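Local coordinates for protein cytochrome P450 (PDB 3OFT) that belongs to the cytochrome P450 family, whose largely helical fold buries an iron protoporphyrin IX bound to the protein through a cysteine sulfur, at residues R328-P332 against I333-T337; A342-C345 against V346-L350. All blocks are in the same frame, centred on the assembly; numbering follows the deposited sequence.

Contact 1. Residues R328-P332 against I333-T337; sequences RGLAP and IRHTT. With HEM (protoporphyrin IX containing Fe), chain D.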
ATOM      1  N   ARG A 328      -0.858 -23.286  -3.633  1.00 13.89           N
ATOM      2  CA  ARG A 328      -2.197 -22.709  -3.478  1.00 15.07           C
ATOM      3  C   ARG A 328      -2.930 -22.489  -4.799  1.00 16.28           C
ATOM      4  O   ARG A 328      -4.160 -22.415  -4.806  1.00 17.30           O
ATOM      5  CB  ARG A 328      -2.125 -21.362  -2.760  1.00 14.04           C
ATOM      6  CG  ARG A 328      -1.588 -21.469  -1.329  1.00 14.64           C
ATOM      7  CD  ARG A 328      -1.740 -20.122  -0.584  1.00 12.77           C
ATOM      8  NE  ARG A 328      -1.109 -20.201   0.722  1.00  9.16           N
ATOM      9  CZ  ARG A 328      -1.729 -20.608   1.830  1.00 10.24           C
ATOM     10  NH1 ARG A 328      -3.015 -20.934   1.820  1.00  9.83           N
ATOM     11  NH2 ARG A 328      -1.070 -20.646   2.969  1.00 11.20           N
ATOM     12  N   GLY A 329      -2.202 -22.297  -5.893  1.00 15.73           N
ATOM     13  CA  GLY A 329      -2.860 -22.052  -7.187  1.00 17.27           C
ATOM     14  C   GLY A 329      -3.791 -20.838  -7.120  1.00 18.71           C
ATOM     15  O   GLY A 329      -4.888 -20.824  -7.693  1.00 18.38           O
ATOM     16  N   LEU A 330      -3.367 -19.820  -6.380  1.00 18.33           N
ATOM     17  CA  LEU A 330      -4.234 -18.686  -6.051  1.00 18.31           C
ATOM     18  C   LEU A 330      -3.855 -17.484  -6.893  1.00 17.47           C
ATOM     19  O   LEU A 330      -2.772 -16.938  -6.691  1.00 18.01           O
ATOM     20  CB  LEU A 330      -3.980 -18.340  -4.588  1.00 18.59           C
ATOM     21  CG  LEU A 330      -5.085 -18.158  -3.551  1.00 21.81           C
ATOM     22  CD1 LEU A 330      -4.724 -16.980  -2.640  1.00 19.30           C
ATOM     23  CD2 LEU A 330      -6.524 -18.071  -4.092  1.00 20.08           C
ATOM     24  N   ALA A 331      -4.691 -17.060  -7.850  1.00 16.90           N
ATOM     25  CA  ALA A 331      -4.427 -15.776  -8.524  1.00 17.05           C
ATOM     26  C   ALA A 331      -4.442 -14.590  -7.509  1.00 15.89           C
ATOM     27  O   ALA A 331      -5.279 -14.570  -6.574  1.00 16.24           O
ATOM     28  CB  ALA A 331      -5.438 -15.529  -9.675  1.00 16.78           C
ATOM     29  N   PRO A 332      -3.530 -13.612  -7.684  1.00 16.09           N
ATOM     30  CA  PRO A 332      -3.451 -12.489  -6.729  1.00 15.52           C
ATOM     31  C   PRO A 332      -4.798 -11.752  -6.560  1.00 13.26           C
ATOM     32  O   PRO A 332      -5.102 -11.285  -5.488  1.00 12.16           O
ATOM     33  CB  PRO A 332      -2.415 -11.583  -7.369  1.00 16.57           C
ATOM     34  CG  PRO A 332      -1.447 -12.597  -8.001  1.00 17.52           C
ATOM     35  CD  PRO A 332      -2.395 -13.590  -8.632  1.00 16.60           C
ATOM     36  N   ILE A 333      -5.591 -11.675  -7.622  1.00 12.89           N
ATOM     37  CA  ILE A 333      -6.924 -11.067  -7.543  1.00 13.50           C
ATOM     38  C   ILE A 333      -7.854 -11.743  -6.541  1.00 12.82           C
ATOM     39  O   ILE A 333      -8.782 -11.099  -6.035  1.00 12.19           O
ATOM     40  CB  ILE A 333      -7.544 -10.903  -8.988  1.00 14.74           C
ATOM     41  CG1 ILE A 333      -8.522  -9.710  -9.060  1.00 15.47           C
ATOM     42  CG2 ILE A 333      -8.104 -12.204  -9.499  1.00 15.00           C
ATOM     43  CD1 ILE A 333      -8.730  -9.175 -10.487  1.00 20.31           C
ATOM     44  N   ARG A 334      -7.603 -13.017  -6.207  1.00 12.74           N
ATOM     45  CA  ARG A 334      -8.489 -13.741  -5.290  1.00 13.22           C
ATOM     46  C   ARG A 334      -8.262 -13.409  -3.820  1.00 12.43           C
ATOM     47  O   ARG A 334      -9.073 -13.767  -2.969  1.00 11.39           O
ATOM     48  CB  ARG A 334      -8.432 -15.250  -5.518  1.00 15.24           C
ATOM     49  CG  ARG A 334      -9.261 -15.642  -6.772  1.00 22.36           C
ATOM     50  CD  ARG A 334      -9.113 -17.109  -7.112  1.00 31.95           C
ATOM     51  NE  ARG A 334      -9.837 -17.977  -6.179  1.00 37.73           N
ATOM     52  CZ  ARG A 334      -9.623 -19.289  -6.030  1.00 39.75           C
ATOM     53  NH1 ARG A 334      -8.685 -19.909  -6.737  1.00 40.88           N
ATOM     54  NH2 ARG A 334     -10.351 -19.983  -5.162  1.00 40.23           N
ATOM     55  N   HIS A 335      -7.173 -12.722  -3.513  1.00  9.94           N
ATOM     56  CA  HIS A 335      -7.038 -12.209  -2.152  1.00  9.19           C
ATOM     57  C   HIS A 335      -7.112 -10.676  -2.197  1.00  8.47           C
ATOM     58  O   HIS A 335      -7.417 -10.085  -3.245  1.00  7.75           O
ATOM     59  CB  HIS A 335      -5.774 -12.750  -1.447  1.00  7.64           C
ATOM     60  CG  HIS A 335      -4.485 -12.373  -2.125  1.00  8.07           C
ATOM     61  ND1 HIS A 335      -3.920 -11.124  -2.008  1.00 11.62           N
ATOM     62  CD2 HIS A 335      -3.627 -13.104  -2.866  1.00  9.64           C
ATOM     63  CE1 HIS A 335      -2.797 -11.081  -2.711  1.00 14.42           C
ATOM     64  NE2 HIS A 335      -2.575 -12.284  -3.205  1.00 10.94           N
ATOM     65  N   THR A 336      -6.870 -10.053  -1.059  1.00  7.99           N
ATOM     66  CA  THR A 336      -7.276  -8.654  -0.875  1.00  8.71           C
ATOM     67  C   THR A 336      -6.100  -7.712  -0.634  1.00  7.39           C
ATOM     68  O   THR A 336      -6.303  -6.550  -0.278  1.00  8.16           O
ATOM     69  CB  THR A 336      -8.418  -8.593   0.180  1.00  8.88           C
ATOM     70  OG1 THR A 336      -9.509  -9.415  -0.282  1.00  9.98           O
ATOM     71  CG2 THR A 336      -8.973  -7.189   0.356  1.00 10.14           C
ATOM     72  N   THR A 337      -4.856  -8.172  -0.871  1.00  7.97           N
ATOM     73  CA  THR A 337      -3.696  -7.278  -0.641  1.00  7.31           C
ATOM     74  C   THR A 337      -3.849  -5.961  -1.434  1.00  8.16           C
ATOM     75  O   THR A 337      -3.546  -4.876  -0.913  1.00  6.24           O
ATOM     76  CB  THR A 337      -2.342  -7.946  -0.980  1.00  8.51           C
ATOM     77  OG1 THR A 337      -2.186  -9.080  -0.128  1.00  8.02           O
ATOM     78  CG2 THR A 337      -1.170  -6.949  -0.728  1.00  6.92           C
TER
HETATM   79  CHA HEM D 417      -5.510   1.461  -4.890  1.00  2.48           C
HETATM   80  CHB HEM D 417      -2.641  -1.379  -2.168  1.00  5.96           C
HETATM   81  CHC HEM D 417       1.161  -0.035  -4.822  1.00  5.36           C
HETATM   82  CHD HEM D 417      -1.461   3.492  -6.771  1.00  8.21           C
HETATM   83  C1A HEM D 417      -5.054   0.526  -3.979  1.00  5.58           C
HETATM   84  C2A HEM D 417      -5.904  -0.239  -3.098  1.00  5.46           C
HETATM   85  C3A HEM D 417      -5.149  -1.028  -2.342  1.00  4.72           C
HETATM   86  C4A HEM D 417      -3.751  -0.765  -2.693  1.00  6.21           C
HETATM   87  CMA HEM D 417      -5.689  -1.971  -1.239  1.00  5.72           C
HETATM   88  CAA HEM D 417      -7.460  -0.192  -3.076  1.00  6.43           C
HETATM   89  CBA HEM D 417      -7.875   0.997  -2.238  1.00  6.68           C
HETATM   90  CGA HEM D 417      -9.384   1.076  -2.058  1.00  6.78           C
HETATM   91  O1A HEM D 417      -9.860   2.106  -1.485  1.00  7.91           O
HETATM   92  O2A HEM D 417     -10.162   0.154  -2.456  1.00  8.19           O
HETATM   93  C1B HEM D 417      -1.343  -1.284  -2.652  1.00  5.61           C
HETATM   94  C2B HEM D 417      -0.213  -2.057  -2.204  1.00  4.66           C
HETATM   95  C3B HEM D 417       0.835  -1.670  -2.958  1.00  5.25           C
HETATM   96  C4B HEM D 417       0.378  -0.652  -3.884  1.00  5.27           C
HETATM   97  CMB HEM D 417      -0.275  -3.110  -1.082  1.00  3.95           C
HETATM   98  CAB HEM D 417       2.307  -2.092  -2.947  1.00  8.63           C
HETATM   99  CBB HEM D 417       2.819  -2.966  -2.061  1.00 14.94           C
HETATM  100  C1C HEM D 417       0.842   1.036  -5.605  1.00  7.61           C
HETATM  101  C2C HEM D 417       1.700   1.701  -6.576  1.00  8.68           C
HETATM  102  C3C HEM D 417       0.947   2.714  -7.090  1.00 12.06           C
HETATM  103  C4C HEM D 417      -0.388   2.638  -6.543  1.00  7.84           C
HETATM  104  CMC HEM D 417       3.186   1.318  -6.870  1.00 10.19           C
HETATM  105  CAC HEM D 417       1.276   3.762  -8.182  1.00 14.60           C
HETATM  106  CBC HEM D 417       2.503   4.235  -8.373  1.00 21.62           C
HETATM  107  C1D HEM D 417      -2.765   3.257  -6.483  1.00  6.67           C
HETATM  108  C2D HEM D 417      -3.865   4.081  -6.963  1.00  7.59           C
HETATM  109  C3D HEM D 417      -5.113   3.417  -6.411  1.00  4.94           C
HETATM  110  C4D HEM D 417      -4.681   2.298  -5.620  1.00  5.27           C
HETATM  111  CMD HEM D 417      -3.779   5.336  -7.903  1.00  5.24           C
HETATM  112  CAD HEM D 417      -6.560   3.927  -6.672  1.00  6.71           C
HETATM  113  CBD HEM D 417      -7.152   2.985  -7.734  1.00  5.13           C
HETATM  114  CGD HEM D 417      -8.632   3.367  -7.849  1.00  9.47           C
HETATM  115  O1D HEM D 417      -9.198   4.040  -6.964  1.00  7.95           O
HETATM  116  O2D HEM D 417      -9.297   2.956  -8.806  1.00 11.02           O
HETATM  117  NA  HEM D 417      -3.731   0.162  -3.719  1.00  6.44           N
HETATM  118  NB  HEM D 417      -0.939  -0.485  -3.701  1.00  5.60           N
HETATM  119  NC  HEM D 417      -0.422   1.602  -5.652  1.00  7.35           N
HETATM  120  ND  HEM D 417      -3.279   2.242  -5.684  1.00  4.72           N
HETATM  121 FE   HEM D 417      -2.105   0.831  -4.744  1.00  8.33          FE
HETATM  122  O   HOH W   1      -6.833 -18.871  -8.320  1.00 28.11           O
HETATM  123  O   HOH W   2      -1.752   2.504  -3.073  1.00 12.50           O
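Arg334 crosses Leu330 at a slant at a short 3-10 turn in the loop that leads to the haem-ligand region of the cytochrome P450 fold. The turn is tied by Arg334 N to Ala331 O at 2.8 Å and, less tightly, by His335 N to Pro332 O at 3.2 Å; the ring of Pro332 suits its start, since no N-H is needed there. From CB the arginine touches Ala331 O at 3.4 Å, and the same CB meets Leu330 CD2 at 3.7 Å. CD and NE then pass that methyl, and a bend at chi3 (73°) brings the guanidinium round so that CD2 covers one face, toward its rim. At the tip, NH1 gives a 2.6 Å hydrogen bond in the guanidinium plane to water 1, which also accepts from Ala331 N and donates to Gly329 O; one water thus pins the long side chain to the backbone. Gly329 fits its place because its phi is positive.

Leu330 turns its other methyl, CD1, to the edge of the His335 ring. Nearby, Arg328 forms a salt bridge with Glu273, which with Arg276 makes up the ExxR motif of helix 267-277. With chi1 at 61°, the His335 imidazole turns one face to Pro332 O, 3.4 Å from the ring plane and over its centre, while ND1 accepts a nearly straight, in-plane bond from Thr337 N.

Contact 2. Residues A342-C345 against V346-L350; sequences AHRC and VGAGL. With HEM (protoporphyrin IX containing Fe), chain D.
His343 ND1 donates a nearly straight hydrogen bond, 2.7 Å and 171°, to haem propionate oxygen O1D; that oxygen lies in the plane of the imidazole, at its edge. A histidine suits the spot: its ring N-H reaches the carboxylate, while the ring also meets that of His94. Two residues on, Cys345 binds the iron, SG to FE being 2.3 Å. SG stands anti to its backbone N (chi1 -170°), which lifts it against the porphyrin; water 2 takes the opposite axial site, 2.4 Å from FE.

Beyond the cysteine the chain makes a type I turn closed by Ala348 N and Cys345 O at 3.2 Å. Val346 presses CG2 against haem methyl CMD at 3.5 Å. Gly347, the N-cap of the following helix, runs so close to pyrrole atom C2C that the lack of a side chain is what fits it there. The small Ala348 directs CB toward Cys345 O, 3.3 Å away, and the extended Arg344 brings NH1 near the same methyl. Arg98 holds both Arg344 O and the haem. Together these features are those of the P450 cysteine-ligand loop, with its Cys-x-Gly signature, leading into the helix on the proximal side of the haem.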
ATOM      1  N   ALA A 342     -13.911  -2.549  -8.178  1.00  8.44           N
ATOM      2  CA  ALA A 342     -13.665  -1.423  -9.095  1.00  8.56           C
ATOM      3  C   ALA A 342     -12.385  -0.650  -8.768  1.00  7.75           C
ATOM      4  O   ALA A 342     -11.745  -0.179  -9.662  1.00  7.57           O
ATOM      5  CB  ALA A 342     -14.826  -0.469  -9.050  1.00 10.18           C
ATOM      6  N   HIS A 343     -12.045  -0.517  -7.486  1.00  6.66           N
ATOM      7  CA  HIS A 343     -10.908   0.318  -7.071  1.00  8.13           C
ATOM      8  C   HIS A 343      -9.608  -0.475  -6.911  1.00  8.39           C
ATOM      9  O   HIS A 343      -8.597   0.061  -6.425  1.00  8.51           O
ATOM     10  CB  HIS A 343     -11.232   1.053  -5.750  1.00  9.12           C
ATOM     11  CG  HIS A 343     -12.190   2.207  -5.893  1.00  8.30           C
ATOM     12  ND1 HIS A 343     -11.774   3.480  -6.224  1.00  7.92           N
ATOM     13  CD2 HIS A 343     -13.536   2.289  -5.705  1.00 10.16           C
ATOM     14  CE1 HIS A 343     -12.815   4.292  -6.255  1.00 10.11           C
ATOM     15  NE2 HIS A 343     -13.897   3.597  -5.940  1.00  7.95           N
ATOM     16  N   ARG A 344      -9.613  -1.745  -7.317  1.00  8.01           N
ATOM     17  CA  ARG A 344      -8.400  -2.598  -7.104  1.00  8.12           C
ATOM     18  C   ARG A 344      -7.136  -1.904  -7.605  1.00  7.05           C
ATOM     19  O   ARG A 344      -7.101  -1.359  -8.720  1.00  7.60           O
ATOM     20  CB  ARG A 344      -8.552  -4.030  -7.717  1.00  8.65           C
ATOM     21  CG  ARG A 344      -7.366  -4.976  -7.331  1.00  8.12           C
ATOM     22  CD  ARG A 344      -7.612  -6.475  -7.649  1.00  9.83           C
ATOM     23  NE  ARG A 344      -6.452  -7.260  -7.206  1.00 10.50           N
ATOM     24  CZ  ARG A 344      -5.391  -7.519  -7.966  1.00 14.23           C
ATOM     25  NH1 ARG A 344      -5.365  -7.139  -9.240  1.00 16.62           N
ATOM     26  NH2 ARG A 344      -4.375  -8.194  -7.468  1.00 12.17           N
ATOM     27  N   CYS A 345      -6.065  -1.930  -6.800  1.00  7.12           N
ATOM     28  CA  CYS A 345      -4.843  -1.154  -7.117  1.00  7.21           C
ATOM     29  C   CYS A 345      -4.448  -1.152  -8.599  1.00  8.73           C
ATOM     30  O   CYS A 345      -4.132  -2.218  -9.149  1.00  7.99           O
ATOM     31  CB  CYS A 345      -3.641  -1.698  -6.322  1.00  8.04           C
ATOM     32  SG  CYS A 345      -2.236  -0.691  -6.421  1.00  9.99           S
ATOM     33  N   VAL A 346      -4.439   0.029  -9.225  1.00  7.65           N
ATOM     34  CA  VAL A 346      -3.885   0.164 -10.577  1.00  9.25           C
ATOM     35  C   VAL A 346      -2.411  -0.154 -10.626  1.00  9.35           C
ATOM     36  O   VAL A 346      -1.889  -0.467 -11.690  1.00  9.40           O
ATOM     37  CB  VAL A 346      -4.085   1.595 -11.183  1.00  9.11           C
ATOM     38  CG1 VAL A 346      -5.562   1.802 -11.521  1.00 10.08           C
ATOM     39  CG2 VAL A 346      -3.617   2.689 -10.236  1.00  9.26           C
ATOM     40  N   GLY A 347      -1.716   0.009  -9.498  1.00  9.04           N
ATOM     41  CA  GLY A 347      -0.283  -0.313  -9.485  1.00  9.56           C
ATOM     42  C   GLY A 347       0.019  -1.762  -9.120  1.00  9.77           C
ATOM     43  O   GLY A 347       1.159  -2.055  -8.750  1.00  9.42           O
ATOM     44  N   ALA A 348      -0.980  -2.654  -9.198  1.00  9.71           N
ATOM     45  CA  ALA A 348      -0.834  -4.043  -8.716  1.00 10.21           C
ATOM     46  C   ALA A 348       0.268  -4.727  -9.502  1.00 10.21           C
ATOM     47  O   ALA A 348       1.093  -5.428  -8.941  1.00 10.78           O
ATOM     48  CB  ALA A 348      -2.168  -4.844  -8.838  1.00 10.54           C
ATOM     49  N   GLY A 349       0.252  -4.537 -10.815  1.00 10.18           N
ATOM     50  CA  GLY A 349       1.313  -5.065 -11.650  1.00 10.98           C
ATOM     51  C   GLY A 349       2.680  -4.481 -11.341  1.00 10.94           C
ATOM     52  O   GLY A 349       3.682  -5.206 -11.252  1.00 10.90           O
ATOM     53  N   LEU A 350       2.741  -3.162 -11.220  1.00 10.71           N
ATOM     54  CA  LEU A 350       4.003  -2.506 -10.905  1.00 10.56           C
ATOM     55  C   LEU A 350       4.562  -2.930  -9.547  1.00  9.37           C
ATOM     56  O   LEU A 350       5.788  -3.151  -9.421  1.00  8.92           O
ATOM     57  CB  LEU A 350       3.845  -0.995 -10.974  1.00 10.60           C
ATOM     58  CG  LEU A 350       5.008  -0.135 -10.464  1.00 13.78           C
ATOM     59  CD1 LEU A 350       6.236  -0.369 -11.335  1.00 16.40           C
ATOM     60  CD2 LEU A 350       4.619   1.328 -10.478  1.00 12.61           C
TER
HETATM   61  CHA HEM D 417      -5.510   1.461  -4.890  1.00  2.48           C
HETATM   62  CHB HEM D 417      -2.641  -1.379  -2.168  1.00  5.96           C
HETATM   63  CHC HEM D 417       1.161  -0.035  -4.822  1.00  5.36           C
HETATM   64  CHD HEM D 417      -1.461   3.492  -6.771  1.00  8.21           C
HETATM   65  C1A HEM D 417      -5.054   0.526  -3.979  1.00  5.58           C
HETATM   66  C2A HEM D 417      -5.904  -0.239  -3.098  1.00  5.46           C
HETATM   67  C3A HEM D 417      -5.149  -1.028  -2.342  1.00  4.72           C
HETATM   68  C4A HEM D 417      -3.751  -0.765  -2.693  1.00  6.21           C
HETATM   69  CMA HEM D 417      -5.689  -1.971  -1.239  1.00  5.72           C
HETATM   70  CAA HEM D 417      -7.460  -0.192  -3.076  1.00  6.43           C
HETATM   71  CBA HEM D 417      -7.875   0.997  -2.238  1.00  6.68           C
HETATM   72  CGA HEM D 417      -9.384   1.076  -2.058  1.00  6.78           C
HETATM   73  O1A HEM D 417      -9.860   2.106  -1.485  1.00  7.91           O
HETATM   74  O2A HEM D 417     -10.162   0.154  -2.456  1.00  8.19           O
HETATM   75  C1B HEM D 417      -1.343  -1.284  -2.652  1.00  5.61           C
HETATM   76  C2B HEM D 417      -0.213  -2.057  -2.204  1.00  4.66           C
HETATM   77  C3B HEM D 417       0.835  -1.670  -2.958  1.00  5.25           C
HETATM   78  C4B HEM D 417       0.378  -0.652  -3.884  1.00  5.27           C
HETATM   79  CMB HEM D 417      -0.275  -3.110  -1.082  1.00  3.95           C
HETATM   80  CAB HEM D 417       2.307  -2.092  -2.947  1.00  8.63           C
HETATM   81  CBB HEM D 417       2.819  -2.966  -2.061  1.00 14.94           C
HETATM   82  C1C HEM D 417       0.842   1.036  -5.605  1.00  7.61           C
HETATM   83  C2C HEM D 417       1.700   1.701  -6.576  1.00  8.68           C
HETATM   84  C3C HEM D 417       0.947   2.714  -7.090  1.00 12.06           C
HETATM   85  C4C HEM D 417      -0.388   2.638  -6.543  1.00  7.84           C
HETATM   86  CMC HEM D 417       3.186   1.318  -6.870  1.00 10.19           C
HETATM   87  CAC HEM D 417       1.276   3.762  -8.182  1.00 14.60           C
HETATM   88  CBC HEM D 417       2.503   4.235  -8.373  1.00 21.62           C
HETATM   89  C1D HEM D 417      -2.765   3.257  -6.483  1.00  6.67           C
HETATM   90  C2D HEM D 417      -3.865   4.081  -6.963  1.00  7.59           C
HETATM   91  C3D HEM D 417      -5.113   3.417  -6.411  1.00  4.94           C
HETATM   92  C4D HEM D 417      -4.681   2.298  -5.620  1.00  5.27           C
HETATM   93  CMD HEM D 417      -3.779   5.336  -7.903  1.00  5.24           C
HETATM   94  CAD HEM D 417      -6.560   3.927  -6.672  1.00  6.71           C
HETATM   95  CBD HEM D 417      -7.152   2.985  -7.734  1.00  5.13           C
HETATM   96  CGD HEM D 417      -8.632   3.367  -7.849  1.00  9.47           C
HETATM   97  O1D HEM D 417      -9.198   4.040  -6.964  1.00  7.95           O
HETATM   98  O2D HEM D 417      -9.297   2.956  -8.806  1.00 11.02           O
HETATM   99  NA  HEM D 417      -3.731   0.162  -3.719  1.00  6.44           N
HETATM  100  NB  HEM D 417      -0.939  -0.485  -3.701  1.00  5.60           N
HETATM  101  NC  HEM D 417      -0.422   1.602  -5.652  1.00  7.35           N
HETATM  102  ND  HEM D 417      -3.279   2.242  -5.684  1.00  4.72           N
HETATM  103 FE   HEM D 417      -2.105   0.831  -4.744  1.00  8.33          FE
HETATM  104  O   HOH W   2      -1.752   2.504  -3.073  1.00 12.50           O

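In the fold
Contact 1 comes first along the chain and closes before contact 2 opens; their centres lie about 13 Å apart. Contact 1 and residues 342-345 belong to the long loop between helix 309-312 and helix 348-365, and residues 346-350 carry the chain into that second helix. The two sites meet directly: Arg344 CD packs on Ile333 CG1 at 3.6 Å, and its guanidinium lies near Pro332. Contact 1 is largely at the surface and reaches the porphyrin through Thr337, whereas contact 2 is buried and supplies the iron ligand. The loop thus passes from packing against the ExxR helix 267-277 to the haem, joining these two family landmarks.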